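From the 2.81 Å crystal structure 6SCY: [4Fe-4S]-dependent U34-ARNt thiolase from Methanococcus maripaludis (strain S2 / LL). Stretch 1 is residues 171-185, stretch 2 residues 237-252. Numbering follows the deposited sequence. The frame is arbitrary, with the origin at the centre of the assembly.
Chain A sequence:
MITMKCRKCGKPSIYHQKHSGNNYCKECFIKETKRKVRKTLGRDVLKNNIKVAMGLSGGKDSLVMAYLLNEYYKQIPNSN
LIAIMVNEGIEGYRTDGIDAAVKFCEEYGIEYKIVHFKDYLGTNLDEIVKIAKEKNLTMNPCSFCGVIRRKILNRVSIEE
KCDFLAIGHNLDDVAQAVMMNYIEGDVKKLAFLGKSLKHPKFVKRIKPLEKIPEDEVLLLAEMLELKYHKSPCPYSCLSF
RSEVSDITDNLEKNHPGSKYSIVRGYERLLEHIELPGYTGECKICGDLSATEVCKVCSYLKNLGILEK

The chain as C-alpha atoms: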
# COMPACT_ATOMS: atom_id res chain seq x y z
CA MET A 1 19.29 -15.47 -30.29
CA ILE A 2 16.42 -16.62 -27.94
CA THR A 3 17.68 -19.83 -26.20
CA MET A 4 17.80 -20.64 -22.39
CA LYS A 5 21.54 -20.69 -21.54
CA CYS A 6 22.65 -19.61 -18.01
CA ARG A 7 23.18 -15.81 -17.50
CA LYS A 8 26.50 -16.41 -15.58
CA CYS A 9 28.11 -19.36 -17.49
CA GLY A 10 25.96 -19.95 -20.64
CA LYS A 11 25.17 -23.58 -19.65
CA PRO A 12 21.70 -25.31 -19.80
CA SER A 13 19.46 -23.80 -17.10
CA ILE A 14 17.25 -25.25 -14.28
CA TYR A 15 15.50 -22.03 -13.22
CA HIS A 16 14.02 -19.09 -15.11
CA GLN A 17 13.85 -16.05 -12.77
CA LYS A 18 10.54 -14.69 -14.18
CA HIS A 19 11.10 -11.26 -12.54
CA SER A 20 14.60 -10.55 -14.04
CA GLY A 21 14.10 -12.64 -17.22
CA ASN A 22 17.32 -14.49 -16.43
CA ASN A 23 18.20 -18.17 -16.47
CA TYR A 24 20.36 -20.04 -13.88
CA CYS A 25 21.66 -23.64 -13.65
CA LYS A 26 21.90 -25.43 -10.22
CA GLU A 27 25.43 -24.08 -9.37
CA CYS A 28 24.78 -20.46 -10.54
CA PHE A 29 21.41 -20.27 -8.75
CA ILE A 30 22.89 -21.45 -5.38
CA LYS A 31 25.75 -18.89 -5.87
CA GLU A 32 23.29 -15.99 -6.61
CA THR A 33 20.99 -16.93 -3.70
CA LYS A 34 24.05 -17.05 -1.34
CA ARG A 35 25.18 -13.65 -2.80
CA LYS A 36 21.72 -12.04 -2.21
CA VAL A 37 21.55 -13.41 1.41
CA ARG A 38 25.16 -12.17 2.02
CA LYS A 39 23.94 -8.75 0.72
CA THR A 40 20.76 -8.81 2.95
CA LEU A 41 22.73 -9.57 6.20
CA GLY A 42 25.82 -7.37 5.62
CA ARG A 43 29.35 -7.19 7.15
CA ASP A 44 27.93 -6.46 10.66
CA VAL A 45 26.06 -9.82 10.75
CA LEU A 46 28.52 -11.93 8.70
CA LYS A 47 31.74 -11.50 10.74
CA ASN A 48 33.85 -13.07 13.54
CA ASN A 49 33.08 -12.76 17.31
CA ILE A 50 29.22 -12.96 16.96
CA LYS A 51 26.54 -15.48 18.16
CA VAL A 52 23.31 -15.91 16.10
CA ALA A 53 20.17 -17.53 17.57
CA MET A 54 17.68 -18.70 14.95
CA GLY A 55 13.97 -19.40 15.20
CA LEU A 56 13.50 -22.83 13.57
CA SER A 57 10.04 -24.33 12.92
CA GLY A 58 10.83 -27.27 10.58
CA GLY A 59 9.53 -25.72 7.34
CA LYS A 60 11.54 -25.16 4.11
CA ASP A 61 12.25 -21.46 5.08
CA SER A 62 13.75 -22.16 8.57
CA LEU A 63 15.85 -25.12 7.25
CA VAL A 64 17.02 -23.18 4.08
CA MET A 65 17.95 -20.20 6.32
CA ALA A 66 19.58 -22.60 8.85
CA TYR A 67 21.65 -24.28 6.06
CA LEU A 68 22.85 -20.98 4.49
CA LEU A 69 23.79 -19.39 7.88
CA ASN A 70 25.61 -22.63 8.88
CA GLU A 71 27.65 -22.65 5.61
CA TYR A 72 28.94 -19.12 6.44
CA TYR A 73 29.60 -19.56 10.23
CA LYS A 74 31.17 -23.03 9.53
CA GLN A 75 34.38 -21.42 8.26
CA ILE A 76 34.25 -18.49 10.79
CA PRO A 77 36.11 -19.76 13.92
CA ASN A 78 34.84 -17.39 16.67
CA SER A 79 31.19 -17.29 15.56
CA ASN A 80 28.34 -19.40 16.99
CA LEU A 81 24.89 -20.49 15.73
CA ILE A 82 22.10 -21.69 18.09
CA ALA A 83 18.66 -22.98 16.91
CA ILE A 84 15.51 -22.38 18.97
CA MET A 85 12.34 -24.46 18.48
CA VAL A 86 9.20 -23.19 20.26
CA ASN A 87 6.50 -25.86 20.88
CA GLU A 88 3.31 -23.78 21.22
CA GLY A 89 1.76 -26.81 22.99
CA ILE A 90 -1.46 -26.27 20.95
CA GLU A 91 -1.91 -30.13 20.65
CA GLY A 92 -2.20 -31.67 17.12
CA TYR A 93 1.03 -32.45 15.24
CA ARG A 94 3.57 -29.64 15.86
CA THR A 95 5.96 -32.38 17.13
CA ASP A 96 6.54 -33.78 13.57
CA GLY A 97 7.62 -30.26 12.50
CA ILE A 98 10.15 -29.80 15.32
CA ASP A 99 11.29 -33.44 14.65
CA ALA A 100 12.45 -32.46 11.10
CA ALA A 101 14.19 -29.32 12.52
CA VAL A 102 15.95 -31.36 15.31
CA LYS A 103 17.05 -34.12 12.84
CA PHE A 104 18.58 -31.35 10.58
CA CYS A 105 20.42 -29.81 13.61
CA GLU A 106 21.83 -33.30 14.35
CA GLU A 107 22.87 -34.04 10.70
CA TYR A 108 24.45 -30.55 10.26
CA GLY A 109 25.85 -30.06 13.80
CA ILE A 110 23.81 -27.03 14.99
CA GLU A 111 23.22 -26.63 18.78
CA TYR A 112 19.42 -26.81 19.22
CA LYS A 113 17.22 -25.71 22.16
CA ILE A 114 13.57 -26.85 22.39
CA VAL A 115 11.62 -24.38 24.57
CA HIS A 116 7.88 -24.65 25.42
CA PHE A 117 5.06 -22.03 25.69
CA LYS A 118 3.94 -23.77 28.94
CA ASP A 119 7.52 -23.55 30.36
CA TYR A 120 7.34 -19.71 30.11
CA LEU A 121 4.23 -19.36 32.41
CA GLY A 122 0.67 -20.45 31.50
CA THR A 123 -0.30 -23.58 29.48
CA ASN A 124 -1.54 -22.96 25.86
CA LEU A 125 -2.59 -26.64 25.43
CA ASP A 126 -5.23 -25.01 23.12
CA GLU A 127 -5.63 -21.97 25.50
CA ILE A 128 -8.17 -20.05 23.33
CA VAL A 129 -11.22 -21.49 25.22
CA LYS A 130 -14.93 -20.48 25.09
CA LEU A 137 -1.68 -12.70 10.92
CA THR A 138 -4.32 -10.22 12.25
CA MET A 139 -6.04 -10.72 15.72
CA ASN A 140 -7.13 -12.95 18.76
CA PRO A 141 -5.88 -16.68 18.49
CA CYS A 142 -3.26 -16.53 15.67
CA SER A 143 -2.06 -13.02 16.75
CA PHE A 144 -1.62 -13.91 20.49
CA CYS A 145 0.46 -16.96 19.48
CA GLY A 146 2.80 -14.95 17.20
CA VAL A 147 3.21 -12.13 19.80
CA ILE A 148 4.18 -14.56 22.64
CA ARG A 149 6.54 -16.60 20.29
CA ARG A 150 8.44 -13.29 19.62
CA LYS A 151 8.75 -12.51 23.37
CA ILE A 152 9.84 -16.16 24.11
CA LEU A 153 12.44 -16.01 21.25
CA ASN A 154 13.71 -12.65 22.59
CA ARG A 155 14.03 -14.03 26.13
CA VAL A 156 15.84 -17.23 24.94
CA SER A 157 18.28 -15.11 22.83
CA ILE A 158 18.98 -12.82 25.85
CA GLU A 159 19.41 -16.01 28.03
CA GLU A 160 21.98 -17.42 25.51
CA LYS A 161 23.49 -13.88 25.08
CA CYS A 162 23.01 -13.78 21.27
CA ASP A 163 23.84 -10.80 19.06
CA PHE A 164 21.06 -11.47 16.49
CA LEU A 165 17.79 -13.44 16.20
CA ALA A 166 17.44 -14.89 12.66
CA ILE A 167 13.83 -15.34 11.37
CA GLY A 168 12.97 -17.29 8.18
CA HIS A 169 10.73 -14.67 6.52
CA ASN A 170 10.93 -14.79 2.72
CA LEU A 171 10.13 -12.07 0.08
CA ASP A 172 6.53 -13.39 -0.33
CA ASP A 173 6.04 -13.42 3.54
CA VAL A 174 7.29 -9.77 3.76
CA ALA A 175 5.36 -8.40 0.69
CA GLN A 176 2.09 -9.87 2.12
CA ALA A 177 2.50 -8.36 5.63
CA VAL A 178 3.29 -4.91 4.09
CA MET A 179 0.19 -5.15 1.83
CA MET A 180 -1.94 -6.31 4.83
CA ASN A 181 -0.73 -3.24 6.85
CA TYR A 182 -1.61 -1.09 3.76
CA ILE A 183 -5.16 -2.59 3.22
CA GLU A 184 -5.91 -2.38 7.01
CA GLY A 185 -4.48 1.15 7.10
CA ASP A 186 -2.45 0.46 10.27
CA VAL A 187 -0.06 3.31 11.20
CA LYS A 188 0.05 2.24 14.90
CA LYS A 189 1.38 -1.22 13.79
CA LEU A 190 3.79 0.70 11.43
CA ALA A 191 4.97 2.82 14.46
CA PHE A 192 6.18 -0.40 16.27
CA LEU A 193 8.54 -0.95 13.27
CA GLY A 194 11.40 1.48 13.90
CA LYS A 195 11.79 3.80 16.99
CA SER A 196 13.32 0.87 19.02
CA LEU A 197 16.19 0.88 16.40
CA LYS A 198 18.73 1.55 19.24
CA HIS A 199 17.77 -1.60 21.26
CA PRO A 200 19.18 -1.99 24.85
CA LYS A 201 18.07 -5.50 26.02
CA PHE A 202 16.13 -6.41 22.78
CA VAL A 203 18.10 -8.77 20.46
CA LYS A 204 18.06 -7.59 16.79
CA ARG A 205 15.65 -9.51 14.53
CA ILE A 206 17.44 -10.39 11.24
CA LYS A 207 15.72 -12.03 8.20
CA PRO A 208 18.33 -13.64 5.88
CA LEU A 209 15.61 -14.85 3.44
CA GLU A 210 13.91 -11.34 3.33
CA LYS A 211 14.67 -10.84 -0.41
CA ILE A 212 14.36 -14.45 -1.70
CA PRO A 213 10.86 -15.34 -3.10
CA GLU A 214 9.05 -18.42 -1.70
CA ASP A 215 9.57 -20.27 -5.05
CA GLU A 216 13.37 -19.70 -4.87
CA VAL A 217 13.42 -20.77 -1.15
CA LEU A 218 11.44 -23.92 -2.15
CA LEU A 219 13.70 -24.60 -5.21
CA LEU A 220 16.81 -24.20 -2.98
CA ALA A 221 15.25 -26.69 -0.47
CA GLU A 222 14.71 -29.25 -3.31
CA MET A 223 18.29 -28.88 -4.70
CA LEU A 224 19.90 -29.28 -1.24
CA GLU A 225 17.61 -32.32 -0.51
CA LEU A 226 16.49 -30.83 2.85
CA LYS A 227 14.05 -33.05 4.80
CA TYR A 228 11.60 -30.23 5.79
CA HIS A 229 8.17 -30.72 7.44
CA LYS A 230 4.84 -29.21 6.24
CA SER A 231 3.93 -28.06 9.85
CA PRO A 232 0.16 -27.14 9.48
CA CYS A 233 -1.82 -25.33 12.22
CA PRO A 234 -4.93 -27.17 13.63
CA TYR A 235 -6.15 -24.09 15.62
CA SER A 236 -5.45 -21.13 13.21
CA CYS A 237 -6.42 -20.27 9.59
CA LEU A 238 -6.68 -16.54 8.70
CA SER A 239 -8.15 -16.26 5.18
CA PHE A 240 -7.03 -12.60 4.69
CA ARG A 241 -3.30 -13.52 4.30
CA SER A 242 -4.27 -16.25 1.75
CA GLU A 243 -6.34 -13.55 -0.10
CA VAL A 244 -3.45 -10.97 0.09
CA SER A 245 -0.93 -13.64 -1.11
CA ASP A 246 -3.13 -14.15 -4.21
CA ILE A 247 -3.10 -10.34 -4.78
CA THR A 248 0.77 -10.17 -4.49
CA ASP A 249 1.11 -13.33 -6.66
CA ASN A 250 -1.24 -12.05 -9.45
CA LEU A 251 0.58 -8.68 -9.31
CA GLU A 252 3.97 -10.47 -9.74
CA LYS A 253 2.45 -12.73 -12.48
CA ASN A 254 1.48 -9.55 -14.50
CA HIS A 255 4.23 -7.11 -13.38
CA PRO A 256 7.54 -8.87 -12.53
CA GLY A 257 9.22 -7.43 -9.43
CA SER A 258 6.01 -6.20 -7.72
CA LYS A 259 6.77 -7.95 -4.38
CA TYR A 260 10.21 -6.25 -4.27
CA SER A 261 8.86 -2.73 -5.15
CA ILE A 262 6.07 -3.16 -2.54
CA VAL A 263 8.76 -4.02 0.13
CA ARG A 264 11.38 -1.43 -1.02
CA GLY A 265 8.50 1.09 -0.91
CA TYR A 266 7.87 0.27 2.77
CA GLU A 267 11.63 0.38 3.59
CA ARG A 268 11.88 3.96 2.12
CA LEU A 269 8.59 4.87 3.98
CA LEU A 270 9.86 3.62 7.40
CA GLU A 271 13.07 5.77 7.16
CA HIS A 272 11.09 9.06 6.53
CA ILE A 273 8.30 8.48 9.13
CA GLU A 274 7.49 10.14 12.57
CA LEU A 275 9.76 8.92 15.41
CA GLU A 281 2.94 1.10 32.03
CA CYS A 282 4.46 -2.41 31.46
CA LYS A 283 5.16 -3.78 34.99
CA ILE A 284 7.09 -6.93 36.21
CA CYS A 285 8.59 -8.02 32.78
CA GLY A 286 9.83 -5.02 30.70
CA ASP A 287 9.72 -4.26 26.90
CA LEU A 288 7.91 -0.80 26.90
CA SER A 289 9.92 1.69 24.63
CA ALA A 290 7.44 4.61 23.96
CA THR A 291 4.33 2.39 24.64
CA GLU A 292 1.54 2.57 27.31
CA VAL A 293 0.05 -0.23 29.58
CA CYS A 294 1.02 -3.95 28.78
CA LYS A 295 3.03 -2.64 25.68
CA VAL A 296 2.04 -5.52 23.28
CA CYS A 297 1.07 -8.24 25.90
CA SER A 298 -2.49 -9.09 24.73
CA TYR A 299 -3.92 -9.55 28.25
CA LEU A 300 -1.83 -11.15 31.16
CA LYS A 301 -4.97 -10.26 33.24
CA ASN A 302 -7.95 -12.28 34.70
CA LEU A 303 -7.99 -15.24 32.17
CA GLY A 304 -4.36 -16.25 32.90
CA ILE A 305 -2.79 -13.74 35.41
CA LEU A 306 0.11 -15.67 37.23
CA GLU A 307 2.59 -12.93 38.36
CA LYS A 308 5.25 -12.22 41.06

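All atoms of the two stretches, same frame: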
# COMPACT_ATOMS: atom_id res chain seq x y z
N LEU A 171 10.66 -13.24 0.79
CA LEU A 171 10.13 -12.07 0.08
C LEU A 171 8.61 -12.05 0.02
O LEU A 171 8.02 -10.99 0.25
CB LEU A 171 10.75 -11.93 -1.32
CG LEU A 171 10.42 -10.67 -2.11
CD1 LEU A 171 10.92 -9.41 -1.41
CD2 LEU A 171 11.01 -10.73 -3.50
N ASP A 172 7.99 -13.22 -0.27
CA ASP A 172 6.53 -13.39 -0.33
C ASP A 172 5.93 -13.05 1.04
O ASP A 172 5.05 -12.20 1.08
CB ASP A 172 6.15 -14.81 -0.77
CG ASP A 172 6.13 -15.04 -2.26
OD1 ASP A 172 7.22 -15.08 -2.87
OD2 ASP A 172 5.03 -15.21 -2.82
N ASP A 173 6.46 -13.65 2.15
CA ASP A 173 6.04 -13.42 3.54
C ASP A 173 6.02 -11.93 3.91
O ASP A 173 5.08 -11.47 4.57
CB ASP A 173 7.00 -14.13 4.52
CG ASP A 173 6.77 -15.60 4.72
OD1 ASP A 173 6.03 -15.97 5.66
OD2 ASP A 173 7.33 -16.39 3.95
N VAL A 174 7.07 -11.19 3.50
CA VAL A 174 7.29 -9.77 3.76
C VAL A 174 6.39 -8.87 2.91
O VAL A 174 5.84 -7.92 3.45
CB VAL A 174 8.79 -9.42 3.63
CG1 VAL A 174 9.05 -7.94 3.88
CG2 VAL A 174 9.62 -10.26 4.60
N ALA A 175 6.22 -9.17 1.60
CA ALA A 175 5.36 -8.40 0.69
C ALA A 175 3.89 -8.45 1.13
O ALA A 175 3.20 -7.44 1.03
CB ALA A 175 5.50 -8.92 -0.73
N GLN A 176 3.44 -9.61 1.64
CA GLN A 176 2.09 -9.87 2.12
C GLN A 176 1.77 -9.04 3.35
O GLN A 176 0.72 -8.41 3.39
CB GLN A 176 1.91 -11.36 2.45
CG GLN A 176 1.82 -12.25 1.23
CD GLN A 176 2.19 -13.67 1.52
OE1 GLN A 176 2.17 -14.13 2.67
NE2 GLN A 176 2.54 -14.41 0.47
N ALA A 177 2.65 -9.08 4.37
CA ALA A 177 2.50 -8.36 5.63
C ALA A 177 2.42 -6.84 5.41
O ALA A 177 1.63 -6.17 6.07
CB ALA A 177 3.64 -8.70 6.57
N VAL A 178 3.23 -6.32 4.46
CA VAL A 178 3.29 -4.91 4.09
C VAL A 178 1.94 -4.54 3.49
O VAL A 178 1.31 -3.59 3.95
CB VAL A 178 4.48 -4.61 3.14
CG1 VAL A 178 4.32 -3.27 2.44
CG2 VAL A 178 5.81 -4.66 3.88
N MET A 179 1.47 -5.33 2.51
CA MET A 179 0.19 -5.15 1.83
C MET A 179 -0.98 -5.24 2.80
O MET A 179 -1.93 -4.47 2.65
CB MET A 179 0.03 -6.17 0.68
CG MET A 179 -0.96 -5.75 -0.39
SD MET A 179 -0.37 -4.42 -1.48
CE MET A 179 -1.22 -4.86 -2.96
N MET A 180 -0.91 -6.15 3.80
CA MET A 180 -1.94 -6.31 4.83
C MET A 180 -2.04 -5.02 5.66
O MET A 180 -3.14 -4.50 5.85
CB MET A 180 -1.65 -7.52 5.74
CG MET A 180 -2.09 -8.84 5.16
SD MET A 180 -1.62 -10.30 6.14
CE MET A 180 -2.87 -10.28 7.39
N ASN A 181 -0.87 -4.48 6.08
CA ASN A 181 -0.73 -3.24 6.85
C ASN A 181 -1.25 -2.04 6.03
O ASN A 181 -1.74 -1.07 6.61
CB ASN A 181 0.74 -3.05 7.27
CG ASN A 181 1.09 -1.71 7.88
OD1 ASN A 181 1.54 -0.79 7.20
ND2 ASN A 181 0.90 -1.58 9.19
N TYR A 182 -1.14 -2.12 4.69
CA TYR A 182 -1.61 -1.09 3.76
C TYR A 182 -3.14 -1.15 3.65
O TYR A 182 -3.78 -0.12 3.84
CB TYR A 182 -0.96 -1.30 2.37
CG TYR A 182 0.47 -0.81 2.19
CD1 TYR A 182 1.10 -0.05 3.17
CD2 TYR A 182 1.17 -1.08 1.02
CE1 TYR A 182 2.40 0.43 2.99
CE2 TYR A 182 2.46 -0.59 0.83
CZ TYR A 182 3.07 0.16 1.81
OH TYR A 182 4.34 0.63 1.60
N ILE A 183 -3.71 -2.35 3.37
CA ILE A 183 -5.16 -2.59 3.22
C ILE A 183 -5.92 -2.29 4.53
O ILE A 183 -7.02 -1.73 4.49
CB ILE A 183 -5.48 -4.01 2.64
CG1 ILE A 183 -4.84 -4.21 1.25
CG2 ILE A 183 -7.00 -4.26 2.55
CD1 ILE A 183 -4.54 -5.63 0.88
N GLU A 184 -5.32 -2.65 5.69
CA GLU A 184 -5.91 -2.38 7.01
C GLU A 184 -5.76 -0.92 7.39
O GLU A 184 -6.56 -0.41 8.18
CB GLU A 184 -5.30 -3.29 8.09
CG GLU A 184 -5.76 -4.74 8.01
CD GLU A 184 -4.97 -5.75 8.82
OE1 GLU A 184 -3.82 -5.45 9.23
OE2 GLU A 184 -5.51 -6.85 9.05
N GLY A 185 -4.76 -0.25 6.84
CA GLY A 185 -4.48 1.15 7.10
C GLY A 185 -3.86 1.40 8.46
O GLY A 185 -4.04 2.48 9.03
N CYS A 237 -6.28 -20.45 11.04
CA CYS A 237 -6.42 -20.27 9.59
C CYS A 237 -7.09 -18.92 9.29
O CYS A 237 -8.32 -18.80 9.31
CB CYS A 237 -7.19 -21.43 8.96
SG CYS A 237 -7.57 -21.20 7.20
N LEU A 238 -6.25 -17.89 9.05
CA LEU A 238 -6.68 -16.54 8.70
C LEU A 238 -6.71 -16.44 7.19
O LEU A 238 -5.67 -16.58 6.54
CB LEU A 238 -5.74 -15.48 9.28
CG LEU A 238 -6.43 -14.14 9.54
CD1 LEU A 238 -6.13 -13.73 10.98
CD2 LEU A 238 -5.93 -13.05 8.54
N SER A 239 -7.91 -16.29 6.63
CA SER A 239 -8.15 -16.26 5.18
C SER A 239 -7.71 -14.98 4.48
O SER A 239 -7.58 -14.98 3.25
CB SER A 239 -9.62 -16.57 4.88
OG SER A 239 -9.99 -17.84 5.38
N PHE A 240 -7.47 -13.89 5.24
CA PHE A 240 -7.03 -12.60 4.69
C PHE A 240 -5.63 -12.67 4.07
O PHE A 240 -5.43 -12.16 2.97
CB PHE A 240 -7.16 -11.46 5.72
CG PHE A 240 -6.83 -10.07 5.23
CD1 PHE A 240 -7.37 -9.58 4.04
CD2 PHE A 240 -6.05 -9.21 5.99
CE1 PHE A 240 -7.08 -8.29 3.60
CE2 PHE A 240 -5.77 -7.91 5.55
CZ PHE A 240 -6.29 -7.47 4.35
N ARG A 241 -4.68 -13.33 4.77
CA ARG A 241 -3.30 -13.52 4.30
C ARG A 241 -3.29 -14.37 3.02
O ARG A 241 -2.54 -14.04 2.10
CB ARG A 241 -2.39 -14.12 5.39
CG ARG A 241 -0.90 -13.87 5.12
CD ARG A 241 -0.01 -14.36 6.25
NE ARG A 241 1.38 -13.95 6.05
CZ ARG A 241 2.02 -13.05 6.80
NH1 ARG A 241 3.28 -12.74 6.54
NH2 ARG A 241 1.41 -12.48 7.83
N SER A 242 -4.15 -15.41 2.94
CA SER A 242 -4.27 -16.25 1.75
C SER A 242 -4.92 -15.47 0.58
O SER A 242 -4.68 -15.81 -0.58
CB SER A 242 -5.04 -17.53 2.06
OG SER A 242 -6.38 -17.27 2.46
N GLU A 243 -5.71 -14.42 0.89
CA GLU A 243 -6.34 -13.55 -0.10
C GLU A 243 -5.30 -12.54 -0.60
O GLU A 243 -5.19 -12.34 -1.81
CB GLU A 243 -7.56 -12.82 0.49
CG GLU A 243 -8.49 -12.22 -0.56
CD GLU A 243 -9.51 -11.21 -0.07
OE1 GLU A 243 -10.26 -11.51 0.89
OE2 GLU A 243 -9.58 -10.11 -0.66
N VAL A 244 -4.53 -11.94 0.34
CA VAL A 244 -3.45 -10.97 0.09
C VAL A 244 -2.32 -11.61 -0.72
O VAL A 244 -1.80 -10.97 -1.63
CB VAL A 244 -2.96 -10.29 1.39
CG1 VAL A 244 -1.62 -9.58 1.20
CG2 VAL A 244 -3.99 -9.31 1.92
N SER A 245 -1.97 -12.88 -0.40
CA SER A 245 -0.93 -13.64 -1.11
C SER A 245 -1.29 -13.79 -2.58
O SER A 245 -0.43 -13.61 -3.43
CB SER A 245 -0.70 -15.00 -0.47
OG SER A 245 -1.83 -15.85 -0.61
N ASP A 246 -2.59 -14.03 -2.86
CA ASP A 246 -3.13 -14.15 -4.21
C ASP A 246 -3.03 -12.82 -4.95
O ASP A 246 -2.76 -12.82 -6.15
CB ASP A 246 -4.57 -14.68 -4.17
CG ASP A 246 -4.69 -16.19 -4.17
OD1 ASP A 246 -5.44 -16.73 -5.03
OD2 ASP A 246 -4.05 -16.85 -3.31
N ILE A 247 -3.21 -11.70 -4.22
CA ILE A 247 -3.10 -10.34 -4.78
C ILE A 247 -1.64 -10.09 -5.21
O ILE A 247 -1.41 -9.73 -6.37
CB ILE A 247 -3.63 -9.27 -3.78
CG1 ILE A 247 -5.15 -9.40 -3.56
CG2 ILE A 247 -3.26 -7.84 -4.21
CD1 ILE A 247 -5.68 -8.86 -2.23
N THR A 248 -0.68 -10.34 -4.29
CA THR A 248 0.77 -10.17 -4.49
C THR A 248 1.30 -11.11 -5.57
O THR A 248 2.20 -10.72 -6.32
CB THR A 248 1.54 -10.32 -3.16
OG1 THR A 248 1.38 -11.64 -2.64
CG2 THR A 248 1.13 -9.28 -2.12
N ASP A 249 0.74 -12.34 -5.66
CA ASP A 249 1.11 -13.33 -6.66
C ASP A 249 0.64 -12.89 -8.04
O ASP A 249 1.45 -12.86 -8.97
CB ASP A 249 0.56 -14.73 -6.31
CG ASP A 249 1.31 -15.47 -5.21
OD1 ASP A 249 2.56 -15.33 -5.13
OD2 ASP A 249 0.66 -16.22 -4.44
N ASN A 250 -0.66 -12.50 -8.18
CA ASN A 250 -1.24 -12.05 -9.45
C ASN A 250 -0.64 -10.73 -9.92
O ASN A 250 -0.62 -10.47 -11.13
CB ASN A 250 -2.76 -12.00 -9.41
CG ASN A 250 -3.38 -13.28 -9.92
OD1 ASN A 250 -3.61 -14.23 -9.17
ND2 ASN A 250 -3.65 -13.35 -11.22
N LEU A 251 -0.10 -9.92 -8.99
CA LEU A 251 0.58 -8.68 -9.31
C LEU A 251 1.95 -9.00 -9.89
O LEU A 251 2.36 -8.36 -10.86
CB LEU A 251 0.73 -7.78 -8.08
CG LEU A 251 -0.38 -6.79 -7.82
CD1 LEU A 251 -0.30 -6.28 -6.42
CD2 LEU A 251 -0.31 -5.62 -8.77
N GLU A 252 2.65 -9.99 -9.31
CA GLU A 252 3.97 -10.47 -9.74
C GLU A 252 3.86 -11.17 -11.11
O GLU A 252 4.67 -10.93 -12.01
CB GLU A 252 4.55 -11.43 -8.67
CG GLU A 252 5.98 -11.89 -8.89
CD GLU A 252 7.06 -10.83 -8.86
OE1 GLU A 252 7.07 -9.98 -7.94
OE2 GLU A 252 7.93 -10.86 -9.77

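Two helices, 171-184 and 239-252, cross steeply, their N-to-C directions 109° apart and their axes 9.2 Å apart at closest approach; together they bury 756 Å². At the apolar centre, V244 points toward the first helix and sits as a knob among Q176, M179, M180 and I183. Its two methyls fit this pocket: CG1 lies 3.8 Å from M179 CB and 3.4 Å from the backbone O of Q176, while CG2 lies 3.8 Å from M180 CG and 3.9 Å from I183 CD1. A short, branched side chain fills the space while leaving the backbones close, with the CA atoms of Q176 and S245 5.8 Å apart.

M179 returns the packing, its side chain lodged among V244, I247, T248 and L251. Its flexible, unbranched chain carries CE to 3.8 Å from I247 CG2 and 3.9 Å from L251 CD1. Toward the start of the second helix, M180 CE packs 3.6 Å from F240 CD2, and I183 CG2 meets the edge of the same ring, 3.7 Å from CZ. The buried T248 tolerates this setting because its OG1 donates to S245 O (2.8 Å), leaving CG2 to face M179 CB at 4.3 Å.

Farther out the contact turns polar. Q176 lies among R241, V244, S245 and T248; its OE1 accepts a weak hydrogen bond from R241 NE (3.5 Å), and its NE2 rests 3.4 Å from S245 CB. The long, extended R241 runs past M180, with CG 3.8 Å from SD, and brings its guanidinium over the first helix, where A177 N lies over one face. R241 NH1 comes within 3.0 Å of D173 O, but D173 OD1, 4.3 Å from NH1, offers only nearby opposite charge. At another margin, the carboxylates of D172 and D249 approach without bonding, OD2 to OD1 at 3.4 Å; both oxygens are hydrogen-bonded elsewhere in the structure.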